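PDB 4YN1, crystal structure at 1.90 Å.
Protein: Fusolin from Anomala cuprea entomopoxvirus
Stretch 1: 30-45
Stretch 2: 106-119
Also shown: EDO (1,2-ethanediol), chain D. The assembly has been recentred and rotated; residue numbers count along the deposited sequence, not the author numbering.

Stretch 1 30-45: PDPMCRAAYQYVFNKV
Stretch 2, residues 106-119: GDKTGMDIVGSWPP

A helix (residues 32-45) packs against an irregular strap, mostly loop with a 3-10 segment at 109-111; together they bury 717 Å². The backbones come closest, CA to CA, at Ala37 and Gly110 (3.9 Å). Here the methyl is a small bump on Gly110 O (Ala37 CB to Gly110 O, 3.2 Å), and a CA-H...O contact runs from Gly110 CA to Ala37 O (3.4 Å). A CB on Gly110 would lie 2.1 Å from Ala37 O, so the hollow exists because glycine lacks one. Toward the helix start, Met33 (chi1-chi3 all m) curls its tip over one face of the Trp117 ring (m, chi2 98°), with Met33 CE 3.4 Å from Trp117 NE1 and 3.7 Å from Gly115 CA; a CB on Gly115 would clash with that methyl. Trp117 NE1 donates to Ile113 O (2.8 Å), fixing the indole while its edge meets Ala37 CB. Ile113 (p, t) wedges between Met33 and Tyr40, its CD1 3.6 Å from Ala36 CB and its CG2 over one face of Tyr40 (t). Farther along, extended Lys44 (all t) reaches Asp107 (t) in a salt bridge, NZ to OD2 2.8 Å, while Asp107 OD1 accepts from Thr109 N (2.9 Å) and Thr109 OG1 (2.7 Å). Asp31 OD2 caps the helix, accepting from Cys34 N (3.1 Å).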

# COMPACT_ATOMS: atom_id res chain seq x y z
N PRO A 30 -3.77 7.29 -16.03
CA PRO A 30 -4.84 6.39 -16.47
C PRO A 30 -5.75 5.83 -15.39
O PRO A 30 -6.92 5.65 -15.65
CB PRO A 30 -4.11 5.31 -17.26
CG PRO A 30 -2.73 5.29 -16.67
CD PRO A 30 -2.43 6.68 -16.24
N ASP A 31 -5.21 5.50 -14.22
CA ASP A 31 -6.04 4.91 -13.17
C ASP A 31 -6.80 5.98 -12.45
O ASP A 31 -6.18 6.92 -11.97
CB ASP A 31 -5.20 4.14 -12.19
CG ASP A 31 -6.02 3.43 -11.16
OD1 ASP A 31 -6.69 2.43 -11.53
OD2 ASP A 31 -5.96 3.82 -9.98
N PRO A 32 -8.12 5.81 -12.28
CA PRO A 32 -8.92 6.83 -11.58
C PRO A 32 -8.46 7.13 -10.15
O PRO A 32 -8.49 8.29 -9.74
CB PRO A 32 -10.33 6.21 -11.56
CG PRO A 32 -10.35 5.36 -12.75
CD PRO A 32 -8.99 4.78 -12.87
N MET A 33 -8.02 6.12 -9.39
CA MET A 33 -7.63 6.39 -8.01
C MET A 33 -6.25 7.05 -7.97
O MET A 33 -6.07 7.99 -7.22
CB MET A 33 -7.64 5.11 -7.15
CG MET A 33 -9.01 4.61 -6.84
SD MET A 33 -10.08 5.74 -5.97
CE MET A 33 -9.24 5.91 -4.38
N CYS A 34 -5.31 6.63 -8.82
CA CYS A 34 -4.01 7.32 -8.88
C CYS A 34 -4.21 8.77 -9.30
O CYS A 34 -3.54 9.69 -8.77
CB CYS A 34 -3.04 6.62 -9.83
SG CYS A 34 -2.54 4.97 -9.27
N ARG A 35 -5.12 8.99 -10.25
CA ARG A 35 -5.42 10.35 -10.75
C ARG A 35 -6.01 11.20 -9.64
O ARG A 35 -5.60 12.35 -9.46
CB ARG A 35 -6.35 10.29 -11.98
CG ARG A 35 -6.51 11.64 -12.64
CD ARG A 35 -7.19 11.54 -14.01
NE ARG A 35 -8.54 10.95 -13.93
CZ ARG A 35 -8.92 9.74 -14.36
NH1 ARG A 35 -8.04 8.91 -14.91
NH2 ARG A 35 -10.18 9.35 -14.24
N ALA A 36 -6.91 10.61 -8.85
CA ALA A 36 -7.48 11.31 -7.69
C ALA A 36 -6.42 11.66 -6.65
O ALA A 36 -6.44 12.77 -6.11
CB ALA A 36 -8.58 10.46 -7.07
N ALA A 37 -5.49 10.76 -6.37
CA ALA A 37 -4.38 11.03 -5.46
C ALA A 37 -3.57 12.23 -5.92
O ALA A 37 -3.30 13.12 -5.13
CB ALA A 37 -3.47 9.82 -5.34
N TYR A 38 -3.18 12.23 -7.18
CA TYR A 38 -2.39 13.32 -7.77
C TYR A 38 -3.15 14.65 -7.66
O TYR A 38 -2.64 15.65 -7.16
CB TYR A 38 -2.13 12.99 -9.23
CG TYR A 38 -1.29 14.03 -9.93
CD1 TYR A 38 -1.86 15.18 -10.46
CD2 TYR A 38 0.08 13.85 -10.08
CE1 TYR A 38 -1.08 16.15 -11.09
CE2 TYR A 38 0.85 14.77 -10.79
CZ TYR A 38 0.28 15.94 -11.25
OH TYR A 38 1.09 16.86 -11.88
N GLN A 39 -4.40 14.61 -8.13
CA GLN A 39 -5.23 15.79 -8.16
C GLN A 39 -5.54 16.35 -6.80
O GLN A 39 -5.61 17.56 -6.65
CB GLN A 39 -6.46 15.55 -9.00
CG GLN A 39 -6.06 15.46 -10.46
CD GLN A 39 -7.20 15.22 -11.41
OE1 GLN A 39 -8.27 14.75 -11.02
NE2 GLN A 39 -6.95 15.46 -12.69
N TYR A 40 -5.61 15.49 -5.79
CA TYR A 40 -5.82 15.92 -4.41
C TYR A 40 -4.66 16.81 -3.95
O TYR A 40 -4.87 17.89 -3.37
CB TYR A 40 -5.93 14.67 -3.51
CG TYR A 40 -6.11 14.97 -2.05
CD1 TYR A 40 -7.38 15.17 -1.52
CD2 TYR A 40 -5.02 15.17 -1.22
CE1 TYR A 40 -7.57 15.55 -0.21
CE2 TYR A 40 -5.19 15.52 0.12
CZ TYR A 40 -6.47 15.73 0.61
OH TYR A 40 -6.68 16.11 1.91
N VAL A 41 -3.45 16.35 -4.18
CA VAL A 41 -2.27 17.13 -3.76
C VAL A 41 -2.15 18.39 -4.60
O VAL A 41 -1.85 19.47 -4.08
CB VAL A 41 -0.99 16.25 -3.82
CG1 VAL A 41 0.26 17.09 -3.57
CG2 VAL A 41 -1.10 15.14 -2.79
N PHE A 42 -2.37 18.26 -5.90
CA PHE A 42 -2.30 19.38 -6.84
C PHE A 42 -3.28 20.47 -6.37
O PHE A 42 -2.88 21.60 -6.16
CB PHE A 42 -2.63 18.90 -8.24
CG PHE A 42 -2.51 19.95 -9.32
CD1 PHE A 42 -1.29 20.19 -9.95
CD2 PHE A 42 -3.62 20.66 -9.75
CE1 PHE A 42 -1.20 21.12 -10.99
CE2 PHE A 42 -3.51 21.63 -10.76
CZ PHE A 42 -2.30 21.86 -11.36
N ASN A 43 -4.55 20.09 -6.14
CA ASN A 43 -5.57 21.04 -5.66
C ASN A 43 -5.32 21.55 -4.24
O ASN A 43 -5.66 22.70 -3.94
CB ASN A 43 -6.96 20.44 -5.78
CG ASN A 43 -7.40 20.34 -7.20
OD1 ASN A 43 -6.80 20.89 -8.11
ND2 ASN A 43 -8.46 19.61 -7.42
N LYS A 44 -4.68 20.76 -3.38
CA LYS A 44 -4.33 21.22 -2.03
C LYS A 44 -3.29 22.35 -2.14
O LYS A 44 -3.43 23.38 -1.46
CB LYS A 44 -3.76 20.07 -1.19
CG LYS A 44 -3.46 20.37 0.26
CD LYS A 44 -3.13 19.06 0.99
CE LYS A 44 -2.49 19.26 2.33
NZ LYS A 44 -2.19 17.94 2.96
N VAL A 45 -2.27 22.19 -2.99
CA VAL A 45 -1.25 23.22 -3.12
C VAL A 45 -1.86 24.52 -3.66
O VAL A 45 -1.55 25.59 -3.14
CB VAL A 45 -0.05 22.75 -3.95
CG1 VAL A 45 0.88 23.92 -4.30
CG2 VAL A 45 0.71 21.65 -3.22
N GLY A 106 7.90 15.97 1.91
CA GLY A 106 6.88 16.51 1.03
C GLY A 106 5.48 16.22 1.53
O GLY A 106 5.28 16.00 2.73
N ASP A 107 4.53 16.16 0.61
CA ASP A 107 3.14 15.83 0.89
C ASP A 107 2.77 14.68 0.00
O ASP A 107 2.69 14.84 -1.21
CB ASP A 107 2.22 17.02 0.63
CG ASP A 107 0.78 16.77 1.03
OD1 ASP A 107 0.30 15.65 0.85
OD2 ASP A 107 0.12 17.72 1.46
N LYS A 108 2.53 13.50 0.59
CA LYS A 108 2.13 12.31 -0.15
C LYS A 108 0.73 11.89 0.26
O LYS A 108 0.33 10.75 -0.01
CB LYS A 108 3.12 11.19 0.12
CG LYS A 108 4.53 11.57 -0.30
CD LYS A 108 5.49 10.58 0.21
CE LYS A 108 6.89 10.77 -0.34
NZ LYS A 108 7.80 11.19 0.72
N THR A 109 -0.05 12.82 0.86
CA THR A 109 -1.38 12.48 1.40
C THR A 109 -2.44 12.06 0.40
O THR A 109 -3.45 11.44 0.80
CB THR A 109 -1.92 13.60 2.28
OG1 THR A 109 -2.16 14.74 1.47
CG2 THR A 109 -1.01 13.92 3.44
N GLY A 110 -2.22 12.34 -0.87
CA GLY A 110 -3.11 11.90 -1.91
C GLY A 110 -3.19 10.39 -1.91
O GLY A 110 -4.23 9.82 -2.23
N MET A 111 -2.09 9.70 -1.52
CA MET A 111 -2.08 8.23 -1.47
C MET A 111 -2.90 7.64 -0.32
O MET A 111 -3.09 6.43 -0.26
CB MET A 111 -0.65 7.70 -1.38
CG MET A 111 0.12 7.95 -2.62
SD MET A 111 -0.50 7.03 -4.08
CE MET A 111 0.49 7.79 -5.32
N ASP A 112 -3.38 8.46 0.58
CA ASP A 112 -4.16 7.99 1.69
C ASP A 112 -5.65 8.30 1.52
O ASP A 112 -6.42 8.18 2.47
CB ASP A 112 -3.60 8.62 2.97
CG ASP A 112 -3.78 7.81 4.22
OD1 ASP A 112 -3.33 6.62 4.25
OD2 ASP A 112 -4.27 8.37 5.21
N ILE A 113 -6.07 8.70 0.31
CA ILE A 113 -7.48 8.92 0.10
C ILE A 113 -8.22 7.55 0.19
O ILE A 113 -7.68 6.47 -0.13
CB ILE A 113 -7.80 9.69 -1.23
CG1 ILE A 113 -7.43 8.87 -2.47
CG2 ILE A 113 -7.20 11.11 -1.23
CD1 ILE A 113 -7.81 9.43 -3.76
N VAL A 114 -9.47 7.61 0.58
CA VAL A 114 -10.29 6.41 0.72
C VAL A 114 -10.95 6.13 -0.63
O VAL A 114 -11.30 7.05 -1.36
CB VAL A 114 -11.33 6.73 1.84
CG1 VAL A 114 -12.54 5.83 1.75
CG2 VAL A 114 -10.69 6.70 3.21
N GLY A 115 -11.18 4.87 -0.94
CA GLY A 115 -11.87 4.52 -2.17
C GLY A 115 -11.44 3.19 -2.73
O GLY A 115 -10.73 2.45 -2.08
N SER A 116 -11.85 2.93 -3.97
CA SER A 116 -11.67 1.64 -4.65
C SER A 116 -10.28 1.44 -5.22
O SER A 116 -10.12 1.18 -6.40
CB SER A 116 -12.73 1.48 -5.73
OG SER A 116 -12.61 2.44 -6.77
N TRP A 117 -9.25 1.51 -4.37
CA TRP A 117 -7.88 1.25 -4.78
C TRP A 117 -7.77 -0.16 -5.36
O TRP A 117 -8.20 -1.13 -4.72
CB TRP A 117 -6.92 1.41 -3.60
CG TRP A 117 -6.71 2.83 -3.23
CD1 TRP A 117 -7.31 3.53 -2.23
CD2 TRP A 117 -5.88 3.76 -3.94
NE1 TRP A 117 -6.84 4.82 -2.22
CE2 TRP A 117 -5.96 4.99 -3.27
CE3 TRP A 117 -5.01 3.64 -5.03
CZ2 TRP A 117 -5.15 6.08 -3.61
CZ3 TRP A 117 -4.28 4.74 -5.42
CH2 TRP A 117 -4.35 5.94 -4.72
N PRO A 118 -7.23 -0.30 -6.58
CA PRO A 118 -7.16 -1.62 -7.19
C PRO A 118 -6.23 -2.58 -6.45
O PRO A 118 -5.05 -2.30 -6.21
CB PRO A 118 -6.68 -1.32 -8.62
CG PRO A 118 -7.22 0.06 -8.85
CD PRO A 118 -6.83 0.73 -7.55
N PRO A 119 -6.77 -3.75 -6.10
CA PRO A 119 -5.96 -4.69 -5.33
C PRO A 119 -5.29 -5.75 -6.20
O PRO A 119 -5.70 -6.04 -7.33
CB PRO A 119 -7.01 -5.37 -4.43
CG PRO A 119 -8.21 -5.45 -5.32
CD PRO A 119 -8.18 -4.21 -6.19
C1 EDO D . -11.20 2.06 -9.60
O1 EDO D . -11.47 3.37 -9.20
C2 EDO D . -9.93 2.03 -10.49
O2 EDO D . -8.92 2.86 -9.91
O HOH W 1 -4.34 16.28 3.49